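Long-range contacts in beta subunit of photoactivated adenylyl cyclase (Beggiatoa sp. PS, PDB 5M2A), which probably makes cyclic AMP from ATP in response to blue light, sensed by a flavin-binding BLUF domain joined to a cyclase catalytic domain: residues F158-L162 / E283-R287; I191-E197 / V206-F210; G248-S252 / V278-E283; W307-G313 / E325-N330. All blocks are in the same frame, centred on the assembly; numbering follows the deposited sequence. Where two conformers were deposited one is given.

Contact 1 (F158-L162 / E283-R287); sequences FSDIL and EALTR. With MG (magnesium ion), chain G.
Arg287 lays the NH1-NH2 end of its guanidinium against one carboxylate oxygen of Asp160. NH2 is 2.6 Å from Asp160 OD1 and NH1 is 2.8 Å from the same atom. Both bonds run close to the guanidinium plane, but the carboxylate is turned 68° away from it. NH1 meets the syn lone pair of OD1, while NH2 arrives from above the carboxylate plane. The Arg287 chain bends at chi2 (66°), and its NE passes Leu162 CD1 at 3.7 Å. In the conformer given, Glu283 OE2 also reaches Arg287 NH1 and completes a salt-bridge network. Its very short distances to Arg287 and Asp160 are doubtful, since two conformers were modelled. Glu283 CG packs against the backbone of Phe158, 3.3 Å from Phe158 O. The magnesium ion lies next to this network. It is bound by Ile161 O at 2.5 Å and by a water at 2.1 Å, and Asp160 and Asp204 belong to its site. The contact joins strand 150-161 to helix 274-285 and the residues that follow it. Strands 205-211 and 247-258 flank that strand, and helix 173-193 packs against Ser159 and Ile161.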
loop_
_atom_site.group_PDB
_atom_site.type_symbol
_atom_site.label_atom_id
_atom_site.label_comp_id
_atom_site.label_asym_id
_atom_site.label_seq_id
_atom_site.Cartn_x
_atom_site.Cartn_y
_atom_site.Cartn_z
ATOM N N PHE A 158 -10.334 -0.725 -13.515
ATOM C CA PHE A 158 -10.927 -1.384 -12.352
ATOM C C PHE A 158 -11.463 -2.726 -12.810
ATOM O O PHE A 158 -12.169 -2.792 -13.818
ATOM C CB PHE A 158 -12.083 -0.578 -11.739
ATOM C CG PHE A 158 -11.658 0.497 -10.792
ATOM C CD1 PHE A 158 -11.285 0.190 -9.499
ATOM C CD2 PHE A 158 -11.663 1.823 -11.179
ATOM C CE1 PHE A 158 -10.907 1.181 -8.611
ATOM C CE2 PHE A 158 -11.286 2.822 -10.293
ATOM C CZ PHE A 158 -10.908 2.499 -9.010
ATOM N N SER A 159 -11.129 -3.790 -12.083
ATOM C CA SER A 159 -11.727 -5.089 -12.350
ATOM C C SER A 159 -12.110 -5.727 -11.027
ATOM O O SER A 159 -11.409 -5.561 -10.032
ATOM C CB SER A 159 -10.782 -6.002 -13.128
ATOM O OG SER A 159 -9.623 -6.330 -12.380
ATOM N N ASP A 160 -13.229 -6.450 -11.004
ATOM C CA ASP A 160 -13.612 -7.127 -9.770
ATOM C C ASP A 160 -14.388 -8.391 -10.105
ATOM O O ASP A 160 -14.645 -8.699 -11.273
ATOM C CB ASP A 160 -14.395 -6.196 -8.832
ATOM C CG ASP A 160 -15.828 -5.984 -9.245
ATOM O OD1 ASP A 160 -16.206 -6.352 -10.370
ATOM O OD2 ASP A 160 -16.584 -5.437 -8.417
ATOM N N ILE A 161 -14.774 -9.107 -9.064
ATOM C CA ILE A 161 -15.258 -10.476 -9.190
ATOM C C ILE A 161 -16.775 -10.481 -9.281
ATOM O O ILE A 161 -17.459 -9.892 -8.435
ATOM C CB ILE A 161 -14.785 -11.317 -7.996
ATOM C CG1 ILE A 161 -13.256 -11.396 -8.003
ATOM C CG2 ILE A 161 -15.426 -12.682 -8.034
ATOM C CD1 ILE A 161 -12.672 -12.179 -6.822
ATOM N N LEU A 162 -17.305 -11.179 -10.291
ATOM C CA LEU A 162 -18.749 -11.282 -10.465
ATOM C C LEU A 162 -19.375 -12.070 -9.324
ATOM O O LEU A 162 -18.857 -13.115 -8.918
ATOM C CB LEU A 162 -19.074 -11.973 -11.795
ATOM C CG LEU A 162 -20.561 -12.111 -12.115
ATOM C CD1 LEU A 162 -21.153 -10.737 -12.405
ATOM C CD2 LEU A 162 -20.779 -13.063 -13.280
ATOM N N GLU A 283 -17.104 -0.463 -14.460
ATOM C CA GLU A 283 -16.884 -1.815 -13.974
ATOM C C GLU A 283 -18.183 -2.410 -13.427
ATOM O O GLU A 283 -18.513 -3.565 -13.710
ATOM C CB GLU A 283 -15.781 -1.798 -12.914
ATOM C CG GLU A 283 -15.189 -3.152 -12.630
ATOM C CD GLU A 283 -16.192 -4.058 -11.998
ATOM O OE1 GLU A 283 -16.794 -3.653 -10.978
ATOM O OE2 GLU A 283 -16.433 -5.146 -12.553
ATOM N N ALA A 284 -18.929 -1.627 -12.647
ATOM C CA ALA A 284 -20.185 -2.127 -12.096
ATOM C C ALA A 284 -21.232 -2.308 -13.187
ATOM O O ALA A 284 -22.086 -3.205 -13.106
ATOM C CB ALA A 284 -20.697 -1.175 -11.017
ATOM N N LEU A 285 -21.180 -1.465 -14.219
ATOM C CA LEU A 285 -22.194 -1.508 -15.264
ATOM C C LEU A 285 -22.115 -2.771 -16.115
ATOM O O LEU A 285 -23.136 -3.172 -16.687
ATOM C CB LEU A 285 -22.063 -0.270 -16.155
ATOM C CG LEU A 285 -22.994 -0.114 -17.356
ATOM C CD1 LEU A 285 -24.427 0.116 -16.902
ATOM C CD2 LEU A 285 -22.501 1.033 -18.212
ATOM N N THR A 286 -20.936 -3.403 -16.220
ATOM C CA THR A 286 -20.832 -4.638 -16.999
ATOM C C THR A 286 -21.805 -5.711 -16.520
ATOM O O THR A 286 -22.158 -6.594 -17.305
ATOM C CB THR A 286 -19.415 -5.210 -16.966
ATOM O OG1 THR A 286 -19.055 -5.566 -15.619
ATOM C CG2 THR A 286 -18.410 -4.208 -17.538
ATOM N N ARG A 287 -22.246 -5.646 -15.260
ATOM C CA ARG A 287 -23.248 -6.597 -14.765
ATOM C C ARG A 287 -24.541 -6.535 -15.566
ATOM O O ARG A 287 -25.275 -7.529 -15.639
ATOM C CB ARG A 287 -23.559 -6.324 -13.295
ATOM C CG ARG A 287 -22.670 -7.050 -12.316
ATOM C CD ARG A 287 -21.243 -6.569 -12.395
ATOM N NE ARG A 287 -20.424 -7.229 -11.391
ATOM C CZ ARG A 287 -19.124 -7.025 -11.240
ATOM N NH1 ARG A 287 -18.490 -6.172 -12.035
ATOM N NH2 ARG A 287 -18.458 -7.674 -10.296
HETATM MG MG MG G . -17.502 -7.842 -6.946
HETATM O O HOH W 1 -19.610 -7.983 -7.274
#

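Contact 2 (I191-E197 / V206-F210); sequences ISAYGGE and VMASF
Ile191 carries the apolar part of this contact with two of its methyl groups. Ile191 CD1 reaches Val206 CG1 at 3.8 Å, and the two side chains run past each other in opposite directions. Ile191 CG2 stands anti to the backbone N and meets Ala208 CB at 3.9 Å. The same methyl comes obliquely to the ring of Phe210. Tyr194 CB lies at the edge of that ring, near its plane. The Tyr194 hydroxyl is hydrogen-bonded to Asp224 of helix 215-235.

A CH-pi contact adds to this packing. Gly196 CA sits over one face of the Phe210 ring, 3.9 Å from the centroid and displaced toward the rim. The glycine backbone lies directly on the ring.

The turn between these parts is a Schellman motif that ends helix 173-193. Gly195 has positive phi (86°) and is its C-prime residue. Gly196 N bonds to Ile191 O, and Gly195 N to Ser192 O. The chain then enters strand 197-202 of the cyclase domain, which pairs with strand 205-211 as an antiparallel hairpin.

Backbone bonds join Glu197 and Ser209 as a hydrogen-bonded pair. Glu197 N to Ser209 O is 2.9 Å, and Ser209 N to Glu197 O is 3.0 Å.

Water links their side chains as well. One water donates to Glu197 OE2 at 2.8 Å and accepts from Ser209 OG at 3.1 Å. A second donates to Ser209 OG and more weakly to Glu197 OE2.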
loop_
_atom_site.group_PDB
_atom_site.type_symbol
_atom_site.label_atom_id
_atom_site.label_comp_id
_atom_site.label_asym_id
_atom_site.label_seq_id
_atom_site.Cartn_x
_atom_site.Cartn_y
_atom_site.Cartn_z
ATOM N N ILE A 191 -1.515 -7.186 -15.963
ATOM C CA ILE A 191 -1.388 -5.724 -15.961
ATOM C C ILE A 191 0.082 -5.336 -16.075
ATOM O O ILE A 191 0.462 -4.472 -16.873
ATOM C CB ILE A 191 -2.017 -5.137 -14.684
ATOM C CG1 ILE A 191 -3.541 -5.302 -14.715
ATOM C CG2 ILE A 191 -1.599 -3.646 -14.501
ATOM C CD1 ILE A 191 -4.227 -5.039 -13.375
ATOM N N SER A 192 0.933 -5.968 -15.257
ATOM C CA SER A 192 2.347 -5.602 -15.216
ATOM C C SER A 192 3.077 -6.030 -16.485
ATOM O O SER A 192 4.021 -5.358 -16.923
ATOM C CB SER A 192 3.006 -6.226 -13.980
ATOM O OG SER A 192 2.331 -5.809 -12.800
ATOM N N ALA A 193 2.657 -7.143 -17.089
ATOM C CA ALA A 193 3.257 -7.570 -18.350
ATOM C C ALA A 193 3.000 -6.563 -19.462
ATOM O O ALA A 193 3.844 -6.391 -20.351
ATOM C CB ALA A 193 2.716 -8.939 -18.758
ATOM N N TYR A 194 1.849 -5.896 -19.433
ATOM C CA TYR A 194 1.517 -4.904 -20.442
ATOM C C TYR A 194 1.990 -3.503 -20.062
ATOM O O TYR A 194 1.650 -2.542 -20.753
ATOM C CB TYR A 194 0.002 -4.901 -20.707
ATOM C CG TYR A 194 -0.462 -6.020 -21.621
ATOM C CD1 TYR A 194 -0.424 -5.874 -22.999
ATOM C CD2 TYR A 194 -0.940 -7.221 -21.102
ATOM C CE1 TYR A 194 -0.853 -6.893 -23.844
ATOM C CE2 TYR A 194 -1.372 -8.231 -21.930
ATOM C CZ TYR A 194 -1.329 -8.066 -23.298
ATOM O OH TYR A 194 -1.749 -9.078 -24.124
ATOM N N GLY A 195 2.758 -3.369 -18.980
ATOM C CA GLY A 195 3.305 -2.092 -18.589
ATOM C C GLY A 195 2.400 -1.230 -17.739
ATOM O O GLY A 195 2.767 -0.087 -17.450
ATOM N N GLY A 196 1.231 -1.729 -17.345
ATOM C CA GLY A 196 0.386 -1.005 -16.418
ATOM C C GLY A 196 0.966 -1.004 -15.018
ATOM O O GLY A 196 1.890 -1.758 -14.693
ATOM N N GLU A 197 0.431 -0.117 -14.178
ATOM C CA GLU A 197 0.879 0.016 -12.795
ATOM C C GLU A 197 -0.297 -0.279 -11.878
ATOM O O GLU A 197 -1.248 0.506 -11.816
ATOM C CB GLU A 197 1.441 1.412 -12.528
ATOM C CG GLU A 197 2.639 1.748 -13.404
ATOM C CD GLU A 197 3.260 3.102 -13.078
ATOM O OE1 GLU A 197 4.502 3.211 -13.147
ATOM O OE2 GLU A 197 2.513 4.057 -12.760
ATOM N N VAL A 206 -9.337 -4.755 -8.276
ATOM C CA VAL A 206 -7.973 -4.395 -8.650
ATOM C C VAL A 206 -8.039 -3.036 -9.335
ATOM O O VAL A 206 -8.792 -2.854 -10.301
ATOM C CB VAL A 206 -7.327 -5.430 -9.584
ATOM C CG1 VAL A 206 -5.913 -4.971 -9.983
ATOM C CG2 VAL A 206 -7.303 -6.811 -8.938
ATOM N N MET A 207 -7.257 -2.083 -8.839
ATOM C CA MET A 207 -7.164 -0.764 -9.442
ATOM C C MET A 207 -5.784 -0.584 -10.053
ATOM O O MET A 207 -4.775 -0.855 -9.399
ATOM C CB MET A 207 -7.417 0.331 -8.406
ATOM C CG MET A 207 -7.269 1.741 -8.968
ATOM S SD MET A 207 -7.454 2.983 -7.658
ATOM C CE MET A 207 -7.293 4.512 -8.590
ATOM N N ALA A 208 -5.737 -0.107 -11.294
ATOM C CA ALA A 208 -4.467 0.060 -11.989
ATOM C C ALA A 208 -4.580 1.229 -12.953
ATOM O O ALA A 208 -5.673 1.728 -13.225
ATOM C CB ALA A 208 -4.046 -1.210 -12.733
ATOM N N SER A 209 -3.432 1.695 -13.452
ATOM C CA SER A 209 -3.464 2.736 -14.464
ATOM C C SER A 209 -2.527 2.379 -15.608
ATOM O O SER A 209 -1.593 1.581 -15.462
ATOM C CB SER A 209 -3.070 4.102 -13.890
ATOM O OG SER A 209 -1.744 4.069 -13.418
ATOM N N PHE A 210 -2.816 2.985 -16.755
ATOM C CA PHE A 210 -2.002 2.914 -17.956
ATOM C C PHE A 210 -1.799 4.337 -18.465
ATOM O O PHE A 210 -2.555 5.249 -18.121
ATOM C CB PHE A 210 -2.686 2.059 -19.037
ATOM C CG PHE A 210 -2.825 0.591 -18.681
ATOM C CD1 PHE A 210 -3.884 0.142 -17.911
ATOM C CD2 PHE A 210 -1.920 -0.332 -19.180
ATOM C CE1 PHE A 210 -4.006 -1.215 -17.609
ATOM C CE2 PHE A 210 -2.047 -1.687 -18.905
ATOM C CZ PHE A 210 -3.089 -2.131 -18.126
HETATM O O HOH W 2 0.451 4.252 -15.365
HETATM O O HOH W 3 0.275 4.547 -11.125
#

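Contact 3 (G248-S252 / V278-E283); sequences GIGLS and VAARLE
Gly250 brings strand 247-258 hard against the backbone of helix 274-285. Its CA is 3.6 Å from Glu283 N and 3.7 Å from Ala279 O. These two helix atoms are themselves joined by a hydrogen bond, so the glycine lies against one turn of the helix. The bare CA lets the two backbones come this close. Ser252 meets the preceding part of the helix. Its OG is 3.4 Å from Ala279 CB, and its CB touches Val278 CG1 at 4.0 Å. Leu282 turns CD1 toward Leu251 O at 3.8 Å. Toward the other end, Glu283 OE2 lies 2.7 Å from Gly248 O in the conformer given. The carboxylate lies against the backbone of Gly248.

In the next shell, Ser252 OG is hydrogen-bonded to Ala275 O, one turn earlier in the helix. Strand 150-161 holds strand 247-258 through backbone bonds from Gly248 to Asp160 and from Gly250 to Phe158. Ile249 and Leu251 point away from this helix and pack on helix 215-235. The short segments cross at 150°, with axes 5.9 Å apart.

In this conformer the closeness of the Gly248 and Glu283 oxygens is consistent with a protonated acid, but the second conformer and the salt bridge to Arg287 leave this open.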
loop_
_atom_site.group_PDB
_atom_site.type_symbol
_atom_site.label_atom_id
_atom_site.label_comp_id
_atom_site.label_asym_id
_atom_site.label_seq_id
_atom_site.Cartn_x
_atom_site.Cartn_y
_atom_site.Cartn_z
ATOM N N GLY A 248 -15.634 -8.503 -14.259
ATOM C CA GLY A 248 -16.086 -7.383 -15.082
ATOM C C GLY A 248 -15.046 -6.316 -14.989
ATOM O O GLY A 248 -14.385 -6.157 -13.951
ATOM N N ILE A 249 -14.840 -5.568 -16.074
ATOM C CA ILE A 249 -13.747 -4.605 -16.119
ATOM C C ILE A 249 -14.266 -3.290 -16.661
ATOM O O ILE A 249 -15.015 -3.277 -17.642
ATOM C CB ILE A 249 -12.563 -5.117 -16.963
ATOM C CG1 ILE A 249 -12.080 -6.458 -16.387
ATOM C CG2 ILE A 249 -11.427 -4.096 -16.982
ATOM C CD1 ILE A 249 -11.035 -7.192 -17.208
ATOM N N GLY A 250 -13.874 -2.195 -16.021
ATOM C CA GLY A 250 -14.160 -0.857 -16.531
ATOM C C GLY A 250 -12.871 -0.096 -16.771
ATOM O O GLY A 250 -11.910 -0.233 -16.009
ATOM N N LEU A 251 -12.857 0.709 -17.833
ATOM C CA LEU A 251 -11.715 1.564 -18.128
ATOM C C LEU A 251 -12.188 2.982 -18.379
ATOM O O LEU A 251 -13.207 3.202 -19.043
ATOM C CB LEU A 251 -10.955 1.083 -19.356
ATOM C CG LEU A 251 -10.549 -0.382 -19.475
ATOM C CD1 LEU A 251 -9.977 -0.613 -20.858
ATOM C CD2 LEU A 251 -9.531 -0.748 -18.411
ATOM N N SER A 252 -11.420 3.953 -17.892
ATOM C CA SER A 252 -11.731 5.347 -18.158
ATOM C C SER A 252 -10.440 6.053 -18.536
ATOM O O SER A 252 -9.348 5.500 -18.400
ATOM C CB SER A 252 -12.370 6.033 -16.954
ATOM O OG SER A 252 -11.423 6.125 -15.907
ATOM N N VAL A 278 -15.356 7.105 -12.676
ATOM C CA VAL A 278 -15.992 6.624 -13.903
ATOM C C VAL A 278 -15.589 5.184 -14.182
ATOM O O VAL A 278 -16.432 4.352 -14.535
ATOM C CB VAL A 278 -15.665 7.542 -15.094
ATOM C CG1 VAL A 278 -16.201 6.925 -16.385
ATOM C CG2 VAL A 278 -16.278 8.900 -14.883
ATOM N N ALA A 279 -14.302 4.854 -14.011
ATOM C CA ALA A 279 -13.864 3.492 -14.279
ATOM C C ALA A 279 -14.555 2.508 -13.344
ATOM O O ALA A 279 -14.972 1.427 -13.770
ATOM C CB ALA A 279 -12.342 3.393 -14.157
ATOM N N ALA A 280 -14.720 2.883 -12.073
ATOM C CA ALA A 280 -15.404 1.996 -11.130
ATOM C C ALA A 280 -16.876 1.835 -11.492
ATOM O O ALA A 280 -17.450 0.749 -11.346
ATOM C CB ALA A 280 -15.258 2.538 -9.710
ATOM N N ARG A 281 -17.515 2.910 -11.949
ATOM C CA ARG A 281 -18.925 2.815 -12.313
ATOM C C ARG A 281 -19.129 1.971 -13.570
ATOM O O ARG A 281 -20.143 1.264 -13.694
ATOM C CB ARG A 281 -19.504 4.220 -12.489
ATOM C CG ARG A 281 -19.698 4.946 -11.167
ATOM C CD ARG A 281 -20.955 4.455 -10.474
ATOM N NE ARG A 281 -22.086 5.340 -10.753
ATOM C CZ ARG A 281 -23.333 4.926 -10.962
ATOM N NH1 ARG A 281 -24.290 5.810 -11.202
ATOM N NH2 ARG A 281 -23.616 3.630 -10.945
ATOM N N LEU A 282 -18.206 2.057 -14.528
ATOM C CA LEU A 282 -18.312 1.221 -15.722
ATOM C C LEU A 282 -18.023 -0.231 -15.390
ATOM O O LEU A 282 -18.606 -1.141 -15.984
ATOM C CB LEU A 282 -17.377 1.721 -16.816
ATOM C CG LEU A 282 -17.817 3.044 -17.450
ATOM C CD1 LEU A 282 -16.962 3.368 -18.658
ATOM C CD2 LEU A 282 -19.290 3.016 -17.829
ATOM N N GLU A 283 -17.104 -0.463 -14.460
ATOM C CA GLU A 283 -16.884 -1.815 -13.974
ATOM C C GLU A 283 -18.183 -2.410 -13.427
ATOM O O GLU A 283 -18.513 -3.565 -13.710
ATOM C CB GLU A 283 -15.781 -1.798 -12.914
ATOM C CG GLU A 283 -15.189 -3.152 -12.630
ATOM C CD GLU A 283 -16.192 -4.058 -11.998
ATOM O OE1 GLU A 283 -16.794 -3.653 -10.978
ATOM O OE2 GLU A 283 -16.433 -5.146 -12.553
#

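Contact 4 (W307-G313 / E325-N330); sequences WTFINLG and EVYTVN
Thr328 packs its CG2 methyl between Leu312 and Ile310 in the more closely packed part of this two-stranded contact. It is 3.6 Å from Leu312 CD1 and 3.8 Å from Ile310 CB. Chi1 of Thr328 (-173°) sets OG1 anti to the backbone N, where it bonds to Leu293 O. The methyl is left to face the neighbouring strand. Val326 adds CG1 against Leu312 CB. Over Phe309 and Val329 the packing is also apolar. Val329 CG1 touches Trp307 CB at 3.8 Å and Phe309 CD1 at 3.9 Å. Trp307 CB lies over one face of the Phe309 ring, toward its rim. The indole is held on helix 215-235, with NE1 bonded to Asp216.

Beyond Phe309 and Val329, on the same face, the contact becomes polar and more open to solvent. Asn311 ND2 donates to Glu325 OE1 at 2.8 Å, nearly in its own amide plane. Amide and carboxylate are almost coplanar, 16° apart. The Tyr327 ring stands at 87° to the same amide. Asn311 OD1 accepts from Gly313 N at 2.8 Å, which makes an Asx turn. Thr308 and Asn330 form the exposed other end and lie side by side, joined by the bond from Asn330 N to Thr308 O.

Backbone bonds run the length of the pair. Ile310 N to Thr328 O and Thr328 N to Ile310 O are both 3.0 Å, a hydrogen-bonded pair. Phe309-Val329 and Asn311-Tyr327 are non-hydrogen-bonded pairs. This is an antiparallel beta hairpin, joined through strand 324-329 to strand 293-296 of the cyclase domain sheet.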
loop_
_atom_site.group_PDB
_atom_site.type_symbol
_atom_site.label_atom_id
_atom_site.label_comp_id
_atom_site.label_asym_id
_atom_site.label_seq_id
_atom_site.Cartn_x
_atom_site.Cartn_y
_atom_site.Cartn_z
ATOM N N TRP A 307 -9.692 -2.512 -33.416
ATOM C CA TRP A 307 -10.771 -3.089 -32.632
ATOM C C TRP A 307 -12.104 -2.855 -33.333
ATOM O O TRP A 307 -12.286 -1.865 -34.046
ATOM C CB TRP A 307 -10.823 -2.474 -31.233
ATOM C CG TRP A 307 -9.544 -2.595 -30.478
ATOM C CD1 TRP A 307 -8.637 -1.607 -30.242
ATOM C CD2 TRP A 307 -9.027 -3.776 -29.860
ATOM N NE1 TRP A 307 -7.588 -2.099 -29.504
ATOM C CE2 TRP A 307 -7.801 -3.430 -29.260
ATOM C CE3 TRP A 307 -9.486 -5.092 -29.751
ATOM C CZ2 TRP A 307 -7.019 -4.354 -28.569
ATOM C CZ3 TRP A 307 -8.713 -6.012 -29.065
ATOM C CH2 TRP A 307 -7.495 -5.640 -28.475
ATOM N N THR A 308 -13.042 -3.775 -33.124
ATOM C CA THR A 308 -14.434 -3.554 -33.516
ATOM C C THR A 308 -15.132 -2.914 -32.323
ATOM O O THR A 308 -15.625 -3.594 -31.422
ATOM C CB THR A 308 -15.101 -4.858 -33.931
ATOM O OG1 THR A 308 -14.409 -5.408 -35.058
ATOM C CG2 THR A 308 -16.559 -4.613 -34.303
ATOM N N PHE A 309 -15.161 -1.586 -32.310
ATOM C CA PHE A 309 -15.767 -0.869 -31.200
ATOM C C PHE A 309 -17.283 -0.910 -31.328
ATOM O O PHE A 309 -17.841 -0.796 -32.426
ATOM C CB PHE A 309 -15.277 0.577 -31.152
ATOM C CG PHE A 309 -13.831 0.724 -30.746
ATOM C CD1 PHE A 309 -13.436 0.501 -29.443
ATOM C CD2 PHE A 309 -12.874 1.127 -31.678
ATOM C CE1 PHE A 309 -12.097 0.653 -29.070
ATOM C CE2 PHE A 309 -11.544 1.284 -31.315
ATOM C CZ PHE A 309 -11.155 1.043 -30.006
ATOM N N ILE A 310 -17.947 -1.083 -30.193
ATOM C CA ILE A 310 -19.395 -1.202 -30.122
ATOM C C ILE A 310 -19.901 -0.133 -29.168
ATOM O O ILE A 310 -19.437 -0.048 -28.023
ATOM C CB ILE A 310 -19.820 -2.608 -29.658
ATOM C CG1 ILE A 310 -19.472 -3.641 -30.736
ATOM C CG2 ILE A 310 -21.310 -2.628 -29.336
ATOM C CD1 ILE A 310 -19.756 -5.072 -30.345
ATOM N N ASN A 311 -20.826 0.696 -29.642
ATOM C CA ASN A 311 -21.372 1.759 -28.811
ATOM C C ASN A 311 -22.527 1.219 -27.974
ATOM O O ASN A 311 -23.543 0.771 -28.519
ATOM C CB ASN A 311 -21.832 2.935 -29.668
ATOM C CG ASN A 311 -22.292 4.108 -28.834
ATOM O OD1 ASN A 311 -23.389 4.095 -28.273
ATOM N ND2 ASN A 311 -21.448 5.126 -28.734
ATOM N N LEU A 312 -22.375 1.285 -26.652
ATOM C CA LEU A 312 -23.377 0.809 -25.712
ATOM C C LEU A 312 -24.265 1.932 -25.187
ATOM O O LEU A 312 -24.939 1.756 -24.166
ATOM C CB LEU A 312 -22.694 0.077 -24.555
ATOM C CG LEU A 312 -21.877 -1.129 -25.020
ATOM C CD1 LEU A 312 -21.162 -1.787 -23.855
ATOM C CD2 LEU A 312 -22.789 -2.128 -25.729
ATOM N N GLY A 313 -24.262 3.086 -25.854
ATOM C CA GLY A 313 -25.173 4.163 -25.521
ATOM C C GLY A 313 -24.701 4.990 -24.340
ATOM O O GLY A 313 -23.682 4.719 -23.705
ATOM N N GLU A 325 -20.910 8.416 -22.920
ATOM C CA GLU A 325 -20.974 7.335 -23.892
ATOM C C GLU A 325 -20.149 6.155 -23.402
ATOM O O GLU A 325 -19.000 6.320 -22.984
ATOM C CB GLU A 325 -20.454 7.805 -25.249
ATOM C CG GLU A 325 -21.449 8.634 -26.026
ATOM C CD GLU A 325 -22.741 7.879 -26.284
ATOM O OE1 GLU A 325 -22.707 6.857 -27.002
ATOM O OE2 GLU A 325 -23.790 8.299 -25.756
ATOM N N VAL A 326 -20.730 4.962 -23.452
ATOM C CA VAL A 326 -20.039 3.742 -23.047
ATOM C C VAL A 326 -19.732 2.924 -24.289
ATOM O O VAL A 326 -20.581 2.784 -25.175
ATOM C CB VAL A 326 -20.870 2.921 -22.050
ATOM C CG1 VAL A 326 -20.121 1.639 -21.684
ATOM C CG2 VAL A 326 -21.168 3.757 -20.823
ATOM N N TYR A 327 -18.517 2.393 -24.352
ATOM C CA TYR A 327 -18.082 1.557 -25.454
ATOM C C TYR A 327 -17.560 0.232 -24.927
ATOM O O TYR A 327 -17.248 0.080 -23.748
ATOM C CB TYR A 327 -16.974 2.230 -26.272
ATOM C CG TYR A 327 -17.427 3.426 -27.054
ATOM C CD1 TYR A 327 -17.417 4.699 -26.489
ATOM C CD2 TYR A 327 -17.874 3.285 -28.357
ATOM C CE1 TYR A 327 -17.845 5.801 -27.216
ATOM C CE2 TYR A 327 -18.301 4.374 -29.083
ATOM C CZ TYR A 327 -18.281 5.625 -28.511
ATOM O OH TYR A 327 -18.710 6.702 -29.251
ATOM N N THR A 328 -17.436 -0.711 -25.850
ATOM C CA THR A 328 -16.772 -1.973 -25.602
ATOM C C THR A 328 -16.133 -2.419 -26.909
ATOM O O THR A 328 -16.145 -1.688 -27.905
ATOM C CB THR A 328 -17.757 -3.008 -25.046
ATOM O OG1 THR A 328 -17.037 -4.185 -24.663
ATOM C CG2 THR A 328 -18.797 -3.377 -26.091
ATOM N N VAL A 329 -15.544 -3.610 -26.896
ATOM C CA VAL A 329 -15.064 -4.242 -28.117
ATOM C C VAL A 329 -15.805 -5.559 -28.303
ATOM O O VAL A 329 -16.242 -6.190 -27.335
ATOM C CB VAL A 329 -13.529 -4.455 -28.116
ATOM C CG1 VAL A 329 -12.798 -3.090 -28.080
ATOM C CG2 VAL A 329 -13.083 -5.325 -26.940
ATOM N N ASN A 330 -15.975 -5.951 -29.570
ATOM C CA ASN A 330 -16.688 -7.187 -29.879
ATOM C C ASN A 330 -16.071 -8.381 -29.153
ATOM O O ASN A 330 -16.788 -9.282 -28.694
ATOM C CB ASN A 330 -16.684 -7.411 -31.391
ATOM C CG ASN A 330 -17.506 -8.619 -31.809
ATOM O OD1 ASN A 330 -16.975 -9.587 -32.358
ATOM N ND2 ASN A 330 -18.804 -8.565 -31.557
#

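In the fold
All four contacts lie in the cyclase catalytic domain and reach one mixed sheet. Contacts 1 and 3 are neighbours, with centres about 7 Å apart. They share Glu283 and helix 274-285, which packs on the adjacent strands 150-161 and 247-258. The centre of contact 2 lies about 17 Å from that of contact 1, on the other neighbour of strand 150-161. The centre of contact 4 lies about 13 Å from that of contact 3, and Val326 touches Leu282 and Leu285 of the shared helix. Along the chain, contacts 2 and 3 are nested in series within the loop closed by contact 1, and contact 4 follows. The strand that carries Asp160 and Ile161 of the magnesium site lies between strands 205-211 and 247-258.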